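Local coordinates for pectate lyase II (Xanthomonas campestris pv. campestris, PDB 2QY1), which probably cleaves pectate, a plant cell-wall polysaccharide, as a secreted lyase of polysaccharide lyase family 1, at residues I98-T103 with W130-T135; V166-V171 with Y196-F201; V177-Y182 with V208-F213; S216-N221 with E242-E247. The protein carries 2 engineered substitutions. All coordinates share one frame; numbering follows the deposited sequence.

Contact 1 (I98-T103 with W130-T135); sequences IIQNMT and WVDHNT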
# COMPACT_ATOMS: atom_id res chain seq x y z
N ILE A 98 -6.67 -5.57 10.63
CA ILE A 98 -6.33 -6.38 9.46
C ILE A 98 -7.29 -6.05 8.32
O ILE A 98 -8.50 -6.02 8.51
CB ILE A 98 -6.40 -7.90 9.75
CG1 ILE A 98 -5.37 -8.30 10.81
CG2 ILE A 98 -6.19 -8.72 8.46
CD1 ILE A 98 -5.40 -9.78 11.20
N ILE A 99 -6.72 -5.77 7.15
CA ILE A 99 -7.50 -5.65 5.92
C ILE A 99 -6.96 -6.71 4.96
O ILE A 99 -5.80 -6.65 4.56
CB ILE A 99 -7.40 -4.22 5.31
CG1 ILE A 99 -7.90 -3.18 6.32
CG2 ILE A 99 -8.18 -4.13 3.98
CD1 ILE A 99 -7.42 -1.76 6.04
N GLN A 100 -7.80 -7.68 4.61
CA GLN A 100 -7.34 -8.89 3.94
C GLN A 100 -8.32 -9.42 2.89
O GLN A 100 -9.53 -9.37 3.10
CB GLN A 100 -7.09 -9.97 5.00
CG GLN A 100 -6.21 -11.11 4.57
CD GLN A 100 -5.91 -12.05 5.73
OE1 GLN A 100 -6.80 -12.40 6.50
NE2 GLN A 100 -4.65 -12.45 5.85
N ASN A 101 -7.79 -9.92 1.77
CA ASN A 101 -8.57 -10.57 0.71
C ASN A 101 -9.67 -9.71 0.07
O ASN A 101 -10.68 -10.23 -0.42
CB ASN A 101 -9.15 -11.92 1.21
CG ASN A 101 -9.26 -12.95 0.10
OD1 ASN A 101 -8.31 -13.18 -0.65
ND2 ASN A 101 -10.42 -13.59 -0.00
N MET A 102 -9.47 -8.39 0.09
CA MET A 102 -10.40 -7.48 -0.57
C MET A 102 -9.96 -7.20 -2.00
O MET A 102 -8.77 -7.01 -2.27
CB MET A 102 -10.52 -6.15 0.19
CG MET A 102 -11.19 -6.25 1.55
SD MET A 102 -12.95 -6.62 1.44
CE MET A 102 -13.62 -4.99 1.10
N THR A 103 -10.93 -7.19 -2.92
CA THR A 103 -10.70 -6.76 -4.29
C THR A 103 -11.38 -5.41 -4.45
O THR A 103 -12.61 -5.30 -4.40
CB THR A 103 -11.23 -7.79 -5.31
OG1 THR A 103 -10.53 -9.03 -5.13
CG2 THR A 103 -11.02 -7.31 -6.73
N TRP A 130 -2.19 -4.60 9.38
CA TRP A 130 -1.78 -5.61 8.41
C TRP A 130 -2.65 -5.51 7.17
O TRP A 130 -3.83 -5.85 7.21
CB TRP A 130 -1.88 -7.01 9.02
CG TRP A 130 -1.22 -8.10 8.21
CD1 TRP A 130 -0.16 -7.97 7.35
CD2 TRP A 130 -1.55 -9.50 8.23
NE1 TRP A 130 0.17 -9.20 6.82
CE2 TRP A 130 -0.66 -10.15 7.34
CE3 TRP A 130 -2.52 -10.27 8.90
CZ2 TRP A 130 -0.71 -11.53 7.10
CZ3 TRP A 130 -2.57 -11.64 8.66
CH2 TRP A 130 -1.66 -12.26 7.77
N VAL A 131 -2.06 -5.02 6.09
CA VAL A 131 -2.74 -4.93 4.80
C VAL A 131 -2.21 -6.10 3.96
O VAL A 131 -1.08 -6.05 3.48
CB VAL A 131 -2.48 -3.56 4.11
CG1 VAL A 131 -3.14 -3.49 2.73
CG2 VAL A 131 -2.99 -2.41 5.00
N ASP A 132 -3.03 -7.14 3.79
CA ASP A 132 -2.53 -8.42 3.27
C ASP A 132 -3.45 -9.06 2.22
O ASP A 132 -4.66 -9.08 2.38
CB ASP A 132 -2.31 -9.38 4.44
CG ASP A 132 -1.77 -10.73 4.00
OD1 ASP A 132 -0.56 -10.84 3.71
OD2 ASP A 132 -2.56 -11.70 3.97
N HIS A 133 -2.85 -9.58 1.14
CA HIS A 133 -3.60 -10.33 0.12
C HIS A 133 -4.83 -9.60 -0.43
O HIS A 133 -5.90 -10.19 -0.59
CB HIS A 133 -3.99 -11.72 0.65
CG HIS A 133 -2.88 -12.72 0.58
ND1 HIS A 133 -2.08 -13.03 1.66
CD2 HIS A 133 -2.44 -13.49 -0.45
CE1 HIS A 133 -1.20 -13.94 1.30
NE2 HIS A 133 -1.39 -14.24 0.03
N ASN A 134 -4.66 -8.32 -0.71
CA ASN A 134 -5.69 -7.54 -1.38
C ASN A 134 -5.30 -7.30 -2.83
O ASN A 134 -4.11 -7.31 -3.17
CB ASN A 134 -5.92 -6.20 -0.66
CG ASN A 134 -6.25 -6.38 0.82
OD1 ASN A 134 -7.33 -6.83 1.17
ND2 ASN A 134 -5.31 -6.01 1.69
N THR A 135 -6.30 -7.13 -3.69
CA THR A 135 -6.07 -6.75 -5.08
C THR A 135 -6.67 -5.37 -5.31
O THR A 135 -7.85 -5.15 -5.04
CB THR A 135 -6.67 -7.79 -6.06
OG1 THR A 135 -6.02 -9.05 -5.86
CG2 THR A 135 -6.49 -7.36 -7.52

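Contact 2 (V166-V171 with Y196-F201); sequences VSYNYV and YHHNRF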
# COMPACT_ATOMS: atom_id res chain seq x y z
N VAL A 166 2.64 -4.45 4.85
CA VAL A 166 1.92 -4.41 3.59
C VAL A 166 2.45 -5.60 2.78
O VAL A 166 3.53 -5.51 2.19
CB VAL A 166 2.17 -3.07 2.84
CG1 VAL A 166 1.49 -3.04 1.49
CG2 VAL A 166 1.73 -1.88 3.70
N SER A 167 1.71 -6.70 2.77
CA SER A 167 2.21 -7.95 2.20
C SER A 167 1.26 -8.66 1.24
O SER A 167 0.04 -8.63 1.43
CB SER A 167 2.63 -8.91 3.32
OG SER A 167 1.54 -9.16 4.20
N TYR A 168 1.83 -9.30 0.22
CA TYR A 168 1.09 -10.12 -0.74
C TYR A 168 -0.09 -9.42 -1.41
O TYR A 168 -1.09 -10.06 -1.74
CB TYR A 168 0.63 -11.44 -0.10
CG TYR A 168 1.75 -12.33 0.38
CD1 TYR A 168 2.33 -13.26 -0.48
CD2 TYR A 168 2.23 -12.24 1.68
CE1 TYR A 168 3.36 -14.09 -0.05
CE2 TYR A 168 3.27 -13.07 2.12
CZ TYR A 168 3.82 -13.99 1.25
OH TYR A 168 4.85 -14.80 1.67
N ASN A 169 0.02 -8.11 -1.59
CA ASN A 169 -0.99 -7.36 -2.33
C ASN A 169 -0.70 -7.33 -3.83
O ASN A 169 0.48 -7.47 -4.23
CB ASN A 169 -1.11 -5.93 -1.79
CG ASN A 169 -1.64 -5.89 -0.37
OD1 ASN A 169 -2.77 -6.28 -0.11
ND2 ASN A 169 -0.81 -5.41 0.56
N TYR A 170 -1.72 -7.17 -4.61
CA TYR A 170 -1.58 -7.07 -6.06
C TYR A 170 -2.18 -5.74 -6.50
O TYR A 170 -3.39 -5.54 -6.41
CB TYR A 170 -2.27 -8.26 -6.72
CG TYR A 170 -2.19 -8.35 -8.24
CD1 TYR A 170 -1.24 -7.63 -8.97
CD2 TYR A 170 -3.06 -9.19 -8.94
CE1 TYR A 170 -1.18 -7.73 -10.36
CE2 TYR A 170 -2.99 -9.30 -10.32
CZ TYR A 170 -2.06 -8.57 -11.03
OH TYR A 170 -2.01 -8.69 -12.40
N VAL A 171 -1.32 -4.84 -6.95
CA VAL A 171 -1.75 -3.53 -7.43
C VAL A 171 -1.39 -3.41 -8.91
O VAL A 171 -0.21 -3.48 -9.28
CB VAL A 171 -1.10 -2.36 -6.64
CG1 VAL A 171 -1.70 -1.02 -7.08
CG2 VAL A 171 -1.28 -2.55 -5.13
N TYR A 196 7.11 -3.65 3.44
CA TYR A 196 6.44 -4.00 2.19
C TYR A 196 7.08 -5.28 1.66
O TYR A 196 8.24 -5.26 1.26
CB TYR A 196 6.61 -2.91 1.14
CG TYR A 196 6.04 -1.55 1.48
CD1 TYR A 196 6.80 -0.60 2.17
CD2 TYR A 196 4.76 -1.19 1.06
CE1 TYR A 196 6.28 0.65 2.46
CE2 TYR A 196 4.23 0.06 1.35
CZ TYR A 196 4.99 0.98 2.05
OH TYR A 196 4.48 2.22 2.33
N HIS A 197 6.34 -6.39 1.64
CA HIS A 197 6.92 -7.62 1.09
C HIS A 197 5.96 -8.51 0.31
O HIS A 197 4.76 -8.54 0.59
CB HIS A 197 7.68 -8.42 2.16
CG HIS A 197 6.80 -9.13 3.14
ND1 HIS A 197 6.41 -10.44 2.97
CD2 HIS A 197 6.27 -8.73 4.31
CE1 HIS A 197 5.65 -10.81 3.99
NE2 HIS A 197 5.55 -9.79 4.82
N HIS A 198 6.52 -9.21 -0.68
CA HIS A 198 5.78 -10.14 -1.55
C HIS A 198 4.58 -9.50 -2.27
O HIS A 198 3.63 -10.19 -2.63
CB HIS A 198 5.36 -11.39 -0.77
CG HIS A 198 6.49 -12.31 -0.45
ND1 HIS A 198 7.16 -12.27 0.75
CD2 HIS A 198 7.08 -13.30 -1.17
CE1 HIS A 198 8.11 -13.19 0.76
NE2 HIS A 198 8.08 -13.83 -0.40
N ASN A 199 4.65 -8.19 -2.48
CA ASN A 199 3.63 -7.49 -3.26
C ASN A 199 3.91 -7.60 -4.76
O ASN A 199 5.06 -7.74 -5.18
CB ASN A 199 3.54 -6.01 -2.86
CG ASN A 199 3.24 -5.81 -1.39
OD1 ASN A 199 4.08 -5.37 -0.62
ND2 ASN A 199 2.02 -6.15 -0.99
N ARG A 200 2.84 -7.55 -5.55
CA ARG A 200 2.94 -7.55 -7.01
C ARG A 200 2.54 -6.17 -7.52
O ARG A 200 1.39 -5.75 -7.35
CB ARG A 200 2.03 -8.62 -7.61
CG ARG A 200 2.25 -8.87 -9.09
CD ARG A 200 1.37 -10.00 -9.61
NE ARG A 200 1.43 -10.09 -11.07
CZ ARG A 200 0.71 -10.93 -11.81
NH1 ARG A 200 -0.13 -11.78 -11.24
NH2 ARG A 200 0.84 -10.92 -13.13
N PHE A 201 3.49 -5.48 -8.14
CA PHE A 201 3.26 -4.15 -8.70
C PHE A 201 3.44 -4.23 -10.21
O PHE A 201 4.57 -4.35 -10.70
CB PHE A 201 4.25 -3.13 -8.12
CG PHE A 201 4.24 -3.04 -6.61
CD1 PHE A 201 3.09 -2.64 -5.92
CD2 PHE A 201 5.39 -3.33 -5.88
CE1 PHE A 201 3.09 -2.54 -4.52
CE2 PHE A 201 5.40 -3.23 -4.49
CZ PHE A 201 4.24 -2.83 -3.81
O HOH W 1 3.21 -10.87 6.17

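Contact 3 (V177-Y182 with V208-F213); sequences VALNGY and VPLQRF. Engineered in segment 208-213: Phe-213 (natural residue Arg).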
# COMPACT_ATOMS: atom_id res chain seq x y z
N VAL A 177 0.61 4.20 -6.53
CA VAL A 177 0.44 2.94 -5.81
C VAL A 177 0.39 3.08 -4.29
O VAL A 177 -0.58 2.65 -3.65
CB VAL A 177 1.52 1.89 -6.21
CG1 VAL A 177 1.35 0.60 -5.41
CG2 VAL A 177 1.44 1.61 -7.69
N ALA A 178 1.43 3.66 -3.71
CA ALA A 178 1.60 3.65 -2.26
C ALA A 178 2.28 4.91 -1.75
O ALA A 178 3.44 5.17 -2.06
CB ALA A 178 2.38 2.40 -1.83
N LEU A 179 1.53 5.68 -0.96
CA LEU A 179 2.07 6.87 -0.32
C LEU A 179 2.45 6.55 1.12
O LEU A 179 1.74 5.81 1.81
CB LEU A 179 1.05 8.01 -0.35
CG LEU A 179 1.46 9.41 0.14
CD1 LEU A 179 2.58 10.00 -0.72
CD2 LEU A 179 0.26 10.33 0.15
N ASN A 180 3.57 7.10 1.57
CA ASN A 180 3.99 6.96 2.96
C ASN A 180 4.57 8.29 3.43
O ASN A 180 5.77 8.53 3.31
CB ASN A 180 5.01 5.81 3.09
CG ASN A 180 5.09 5.26 4.51
OD1 ASN A 180 5.09 6.00 5.49
ND2 ASN A 180 5.15 3.93 4.61
N GLY A 181 3.70 9.15 3.97
CA GLY A 181 4.06 10.53 4.28
C GLY A 181 3.52 11.43 3.18
O GLY A 181 3.91 11.29 2.02
N TYR A 182 2.62 12.35 3.53
CA TYR A 182 1.79 13.03 2.53
C TYR A 182 2.41 14.30 1.94
O TYR A 182 2.01 14.73 0.85
CB TYR A 182 0.39 13.33 3.09
CG TYR A 182 0.31 14.59 3.93
CD1 TYR A 182 0.61 14.57 5.29
CD2 TYR A 182 -0.07 15.80 3.35
CE1 TYR A 182 0.54 15.72 6.06
CE2 TYR A 182 -0.14 16.97 4.12
CZ TYR A 182 0.16 16.91 5.48
OH TYR A 182 0.09 18.05 6.24
N VAL A 208 5.99 3.64 -5.55
CA VAL A 208 6.03 2.19 -5.35
C VAL A 208 7.08 1.71 -4.33
O VAL A 208 7.89 0.83 -4.64
CB VAL A 208 6.18 1.42 -6.70
CG1 VAL A 208 5.44 0.11 -6.63
CG2 VAL A 208 5.63 2.24 -7.88
N PRO A 209 7.06 2.25 -3.09
CA PRO A 209 6.24 3.33 -2.55
C PRO A 209 6.92 4.70 -2.66
O PRO A 209 8.12 4.78 -2.92
CB PRO A 209 6.13 2.94 -1.07
CG PRO A 209 7.45 2.29 -0.77
CD PRO A 209 7.97 1.70 -2.07
N LEU A 210 6.14 5.76 -2.47
CA LEU A 210 6.71 7.07 -2.22
C LEU A 210 6.88 7.15 -0.71
O LEU A 210 5.88 7.19 0.03
CB LEU A 210 5.79 8.19 -2.73
CG LEU A 210 6.31 9.64 -2.80
CD1 LEU A 210 5.26 10.53 -3.45
CD2 LEU A 210 6.71 10.21 -1.43
N GLN A 211 8.12 7.17 -0.24
CA GLN A 211 8.40 7.22 1.19
C GLN A 211 8.96 8.57 1.60
O GLN A 211 9.98 9.02 1.06
CB GLN A 211 9.37 6.10 1.59
CG GLN A 211 9.71 6.07 3.08
CD GLN A 211 10.82 5.09 3.43
OE1 GLN A 211 11.15 4.20 2.65
NE2 GLN A 211 11.41 5.26 4.61
N ARG A 212 8.29 9.21 2.55
CA ARG A 212 8.80 10.42 3.20
C ARG A 212 9.05 10.12 4.67
O ARG A 212 8.13 9.70 5.38
CB ARG A 212 7.80 11.56 3.08
CG ARG A 212 7.68 12.21 1.71
CD ARG A 212 6.72 13.38 1.83
NE ARG A 212 6.58 14.18 0.61
CZ ARG A 212 5.60 14.03 -0.27
NH1 ARG A 212 4.67 13.11 -0.10
NH2 ARG A 212 5.55 14.82 -1.34
N PHE A 213 10.29 10.35 5.12
CA PHE A 213 10.70 10.12 6.52
C PHE A 213 10.63 8.64 6.91
O PHE A 213 10.29 7.79 6.08
CB PHE A 213 9.86 10.95 7.51
CG PHE A 213 9.75 12.41 7.17
CD1 PHE A 213 10.73 13.32 7.58
CD2 PHE A 213 8.65 12.89 6.45
CE1 PHE A 213 10.62 14.67 7.27
CE2 PHE A 213 8.54 14.25 6.14
CZ PHE A 213 9.53 15.14 6.55

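Contact 4 (S216-N221 with E242-E247); sequences SHIYNN and ESNYFE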
# COMPACT_ATOMS: atom_id res chain seq x y z
N SER A 216 11.78 1.93 6.36
CA SER A 216 11.03 0.89 5.69
C SER A 216 11.90 -0.30 5.33
O SER A 216 13.13 -0.19 5.21
CB SER A 216 10.32 1.43 4.44
OG SER A 216 11.24 1.63 3.38
N HIS A 217 11.26 -1.45 5.19
CA HIS A 217 11.90 -2.66 4.71
C HIS A 217 11.08 -3.15 3.53
O HIS A 217 9.93 -3.56 3.68
CB HIS A 217 11.98 -3.69 5.83
CG HIS A 217 12.75 -4.93 5.47
ND1 HIS A 217 12.54 -6.13 6.10
CD2 HIS A 217 13.73 -5.14 4.56
CE1 HIS A 217 13.36 -7.04 5.60
NE2 HIS A 217 14.09 -6.46 4.65
N ILE A 218 11.67 -3.07 2.34
CA ILE A 218 11.00 -3.41 1.09
C ILE A 218 11.70 -4.63 0.49
O ILE A 218 12.78 -4.50 -0.08
CB ILE A 218 11.02 -2.19 0.11
CG1 ILE A 218 10.31 -0.98 0.75
CG2 ILE A 218 10.38 -2.54 -1.24
CD1 ILE A 218 10.69 0.37 0.14
N TYR A 219 11.10 -5.81 0.64
CA TYR A 219 11.75 -7.05 0.22
C TYR A 219 10.81 -8.03 -0.49
O TYR A 219 9.62 -8.06 -0.20
CB TYR A 219 12.48 -7.73 1.39
CG TYR A 219 11.62 -8.51 2.37
CD1 TYR A 219 11.36 -9.87 2.18
CD2 TYR A 219 11.10 -7.89 3.51
CE1 TYR A 219 10.57 -10.59 3.09
CE2 TYR A 219 10.32 -8.60 4.42
CZ TYR A 219 10.06 -9.95 4.21
OH TYR A 219 9.28 -10.64 5.11
N ASN A 220 11.36 -8.83 -1.40
CA ASN A 220 10.62 -9.87 -2.12
C ASN A 220 9.39 -9.38 -2.89
O ASN A 220 8.43 -10.13 -3.10
CB ASN A 220 10.22 -11.02 -1.17
CG ASN A 220 11.39 -11.88 -0.74
OD1 ASN A 220 12.47 -11.85 -1.34
ND2 ASN A 220 11.17 -12.66 0.30
N ASN A 221 9.43 -8.12 -3.32
CA ASN A 221 8.38 -7.56 -4.18
C ASN A 221 8.74 -7.72 -5.65
O ASN A 221 9.92 -7.69 -6.02
CB ASN A 221 8.13 -6.09 -3.85
CG ASN A 221 7.78 -5.86 -2.40
OD1 ASN A 221 6.67 -6.16 -1.96
ND2 ASN A 221 8.72 -5.30 -1.65
N GLU A 242 15.66 -5.15 -0.33
CA GLU A 242 16.28 -6.47 -0.29
C GLU A 242 15.55 -7.51 -1.13
O GLU A 242 14.33 -7.64 -1.05
CB GLU A 242 16.34 -6.93 1.17
CG GLU A 242 17.01 -8.28 1.40
CD GLU A 242 16.97 -8.73 2.86
OE1 GLU A 242 17.54 -9.81 3.15
OE2 GLU A 242 16.38 -8.03 3.71
N SER A 243 16.30 -8.24 -1.95
CA SER A 243 15.78 -9.41 -2.69
C SER A 243 14.46 -9.18 -3.45
O SER A 243 13.59 -10.06 -3.47
CB SER A 243 15.65 -10.62 -1.74
OG SER A 243 16.92 -11.03 -1.28
N ASN A 244 14.33 -8.01 -4.06
CA ASN A 244 13.20 -7.74 -4.94
C ASN A 244 13.51 -8.23 -6.35
O ASN A 244 14.65 -8.57 -6.67
CB ASN A 244 12.86 -6.24 -4.94
CG ASN A 244 12.57 -5.70 -3.55
OD1 ASN A 244 13.44 -5.10 -2.91
ND2 ASN A 244 11.35 -5.90 -3.08
N TYR A 245 12.48 -8.27 -7.20
CA TYR A 245 12.63 -8.64 -8.60
C TYR A 245 12.16 -7.45 -9.45
O TYR A 245 10.97 -7.14 -9.47
CB TYR A 245 11.79 -9.88 -8.90
CG TYR A 245 12.09 -10.60 -10.21
CD1 TYR A 245 12.70 -11.85 -10.21
CD2 TYR A 245 11.74 -10.04 -11.44
CE1 TYR A 245 12.97 -12.52 -11.39
CE2 TYR A 245 12.00 -10.70 -12.63
CZ TYR A 245 12.62 -11.94 -12.60
OH TYR A 245 12.88 -12.60 -13.78
N PHE A 246 13.11 -6.79 -10.11
CA PHE A 246 12.81 -5.62 -10.94
C PHE A 246 12.94 -5.96 -12.43
O PHE A 246 13.93 -6.55 -12.86
CB PHE A 246 13.79 -4.47 -10.64
CG PHE A 246 13.71 -3.95 -9.23
CD1 PHE A 246 14.62 -4.37 -8.27
CD2 PHE A 246 12.76 -2.99 -8.88
CE1 PHE A 246 14.57 -3.88 -6.97
CE2 PHE A 246 12.70 -2.49 -7.58
CZ PHE A 246 13.61 -2.93 -6.62
N GLU A 247 11.93 -5.58 -13.21
CA GLU A 247 12.02 -5.62 -14.68
C GLU A 247 11.04 -4.63 -15.31
O GLU A 247 10.01 -4.30 -14.70
CB GLU A 247 11.81 -7.04 -15.23
CG GLU A 247 10.44 -7.66 -14.94
CD GLU A 247 10.27 -9.03 -15.57
OE1 GLU A 247 11.16 -9.45 -16.34
OE2 GLU A 247 9.25 -9.69 -15.29

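Contact 1 (I98-T103 with W130-T135)
Ile-98 to Gln-100 runs parallel to Trp-130 to Asp-132, the short strand axes 4.8 Å apart and 5° from alignment, and beyond a kink with positive phi at Asn-101 and His-133 the pairing resumes where Thr-135 N bonds Met-102 O. Asn-134 spans this break. Its ND2 meets Ile-99 O at 3.0 Å from above the carbonyl plane, and the same oxygen also accepts the backbone Asp-132 N. Its OD1 receives Met-102 N on an in-plane lone pair at 2.9 Å. Such inward-turned asparagines at the turns of successive coils belong to the parallel beta-helix of this lyase family; Asn-169 continues the row by bonding Asn-134 N and Val-131 O. Trp-130 to His-133 is the WxDH sequence of the family. On the face that carries Ile-98 and Trp-130, Gln-100 has CG anti to its backbone N (chi1 -161°) and extends until NE2 bonds Asp-132 OD2 at 2.9 Å, almost straight but tilted out of the carboxylate plane. His-133 ND1 reaches that oxygen from the other face of the plane at 2.7 Å. Asp-132 OD1 and Trp-130 NE1 both bond Ser-167 OG. Ile-98 CD1 lies at the Trp-130 ring edge, 3.7 Å from CE3.

Contact 2 (V166-V171 with Y196-F201)
Tyr-170 and Arg-200 stack flat, the ring and guanidinium centres 4.3 Å apart, the planes at 6°. With CG anti to its backbone N (chi1 -169°), the extended Arg-200 lies along the ring, CD over its face and the guanidinium slid outward until the Tyr-170 hydroxyl is over its centre. Glu-202 forms a salt bridge with Arg-200 NE. An aromatic cluster joins Tyr-168, His-197 and His-198. His-198 CB rests over the Tyr-168 ring, 3.5 Å from its centroid, and Tyr-168 OH overlies the His-198 imidazole, so the near-parallel rings barely overlap. Ser-167 CB lies on a face of His-197; Ser-167 OG bonds Asp-132 OD1 and, through a water, His-197 NE2. Within 196-201 the His-197 and His-198 ND1 atoms share a nearly straight hydrogen bond (3.0 Å), and His-198 NE2 bonds Thr-309 OG1. Backbone bonds, such as Arg-200 N to Asn-169 O (2.7 Å), flank positive-phi Tyr-168 and His-198. On the other face Val-166 CB meets Tyr-196 CD2 at 3.7 Å, and Val-171 CB the Phe-201 ring edge. In this parallel beta-helix, strands 129-137 and 215-226 flank the pair, 155-158 packs on the valines, and helix 314-321 touches Tyr-168, His-198 and Arg-200.

Contact 3 (V177-Y182 with V208-F213)
The guanidinium of Arg-212 is approached edge-on by Gly-181 and Leu-179. Gly-181 O lies near its plane and accepts from NH1 at 2.9 Å, although the donor is tilted from the carbonyl plane; Leu-179 CD1 is also near the plane, 3.8 Å from NH1. Tyr-182 O approaches NH1 obliquely, at too poor an angle for a hydrogen bond. The second flat group, the Gln-211 amide, holds Phe-213 O in its plane, 3.1 Å from NE2, and gives OE1 to Ser-216 OG; Phe-213 itself is an engineered residue.

Arg-212 starts with CG beside its backbone N (chi1 -74°) and then runs extended past Gly-181, where CD passes the carbonyl oxygen, before NE turns to a salt bridge with Asp-184. Gly-181 has a positive phi; at its backbone angles a CB would press on the preceding carbonyl oxygen as well as on Arg-212 CB. The backbones pair in parallel through Leu-210 N to Ala-178 O, Asn-180 N to Leu-210 O, and Arg-212 N to Asn-180 O at 2.7 Å. Leu-179 and Leu-210 lie side by side and touch through their CD1 atoms at 3.9 Å. Ala-178 CB meets CB of Pro-209, which follows a cis peptide bond.

This pairing joins neighbouring coils of the beta-helix, and Arg-207, Pro-209 and Arg-212 fit the RxPxxR sequence of pectate lyases. The bonds to Gly-181 O and Asp-184 restrict rotation of the Arg-212 head. A phosphate ion, probably from the crystallisation liquor, lies about 4 Å from the Arg-212 side chain. Arg-212 and nearby Arg-234, the former partly balanced by Asp-184, may favour an anion here.

Contact 4 (S216-N221 with E242-E247)
Glu-242 reaches back across the pair to His-217. Its CB lies 3.9 Å from Tyr-219 CB, the two residues being partners in a parallel bridge, and also comes near His-217 NE2. CG stands anti to the backbone N (chi1 -178°), and the fully extended chain carries CD to 4.1 Å from His-217 NE2. At the tip, OE2 accepts the NE2 hydrogen at 2.9 Å, with the histidine nitrogen nearly on the C-O axis and the oxygen close to the imidazole plane. OE2 also bonds Tyr-306 OH, while Tyr-304 OH engages His-217 ND1.

Backbone bonds set the register. Glu-242 N meets Ile-218 O at 3.0 Å, and Glu-242 O receives Asn-220 N at 3.2 Å. Past kinks with positive phi at Asn-220 and Ser-243, Tyr-245 N bonds Asn-221 O at 2.9 Å. Asn-221 turns to the preceding coil, its OD1 meeting Asn-199 N and its ND2 Tyr-196 O, in the manner of the asparagine rows inside parallel beta-helices.

Both ring nitrogens of His-217 are thus engaged in a buried setting. A carboxylate on NE2 would be expected to polarise the imidazole and, if anything, favour its protonated form, with the Tyr-306 hydroxyl sharing the Glu-242 oxygen.

How the contacts relate
All four contacts are largely buried and join parallel strands of successive beta-helix coils. Contacts 1, 2 and 4 follow one another on the same face: strands 129-137 and 164-174 are neighbours, as are 193-202 and 215-226, and each of these contacts is interrupted by positive-phi residues with asparagines close by. Contact 3 belongs to another face, and its segments alternate with those of contact 2 along the chain; Phe-201 packs on Val-177 and Val-208 between them. The chemistry differs accordingly. Contacts 1 and 4 bury histidine-carboxylate bonds, between sequence neighbours in contact 1 but across the segments in contact 4; contact 2 gathers aromatic rings against helix 314-321, and contact 3 has an arginine near a phosphate and includes the exposed Tyr-182.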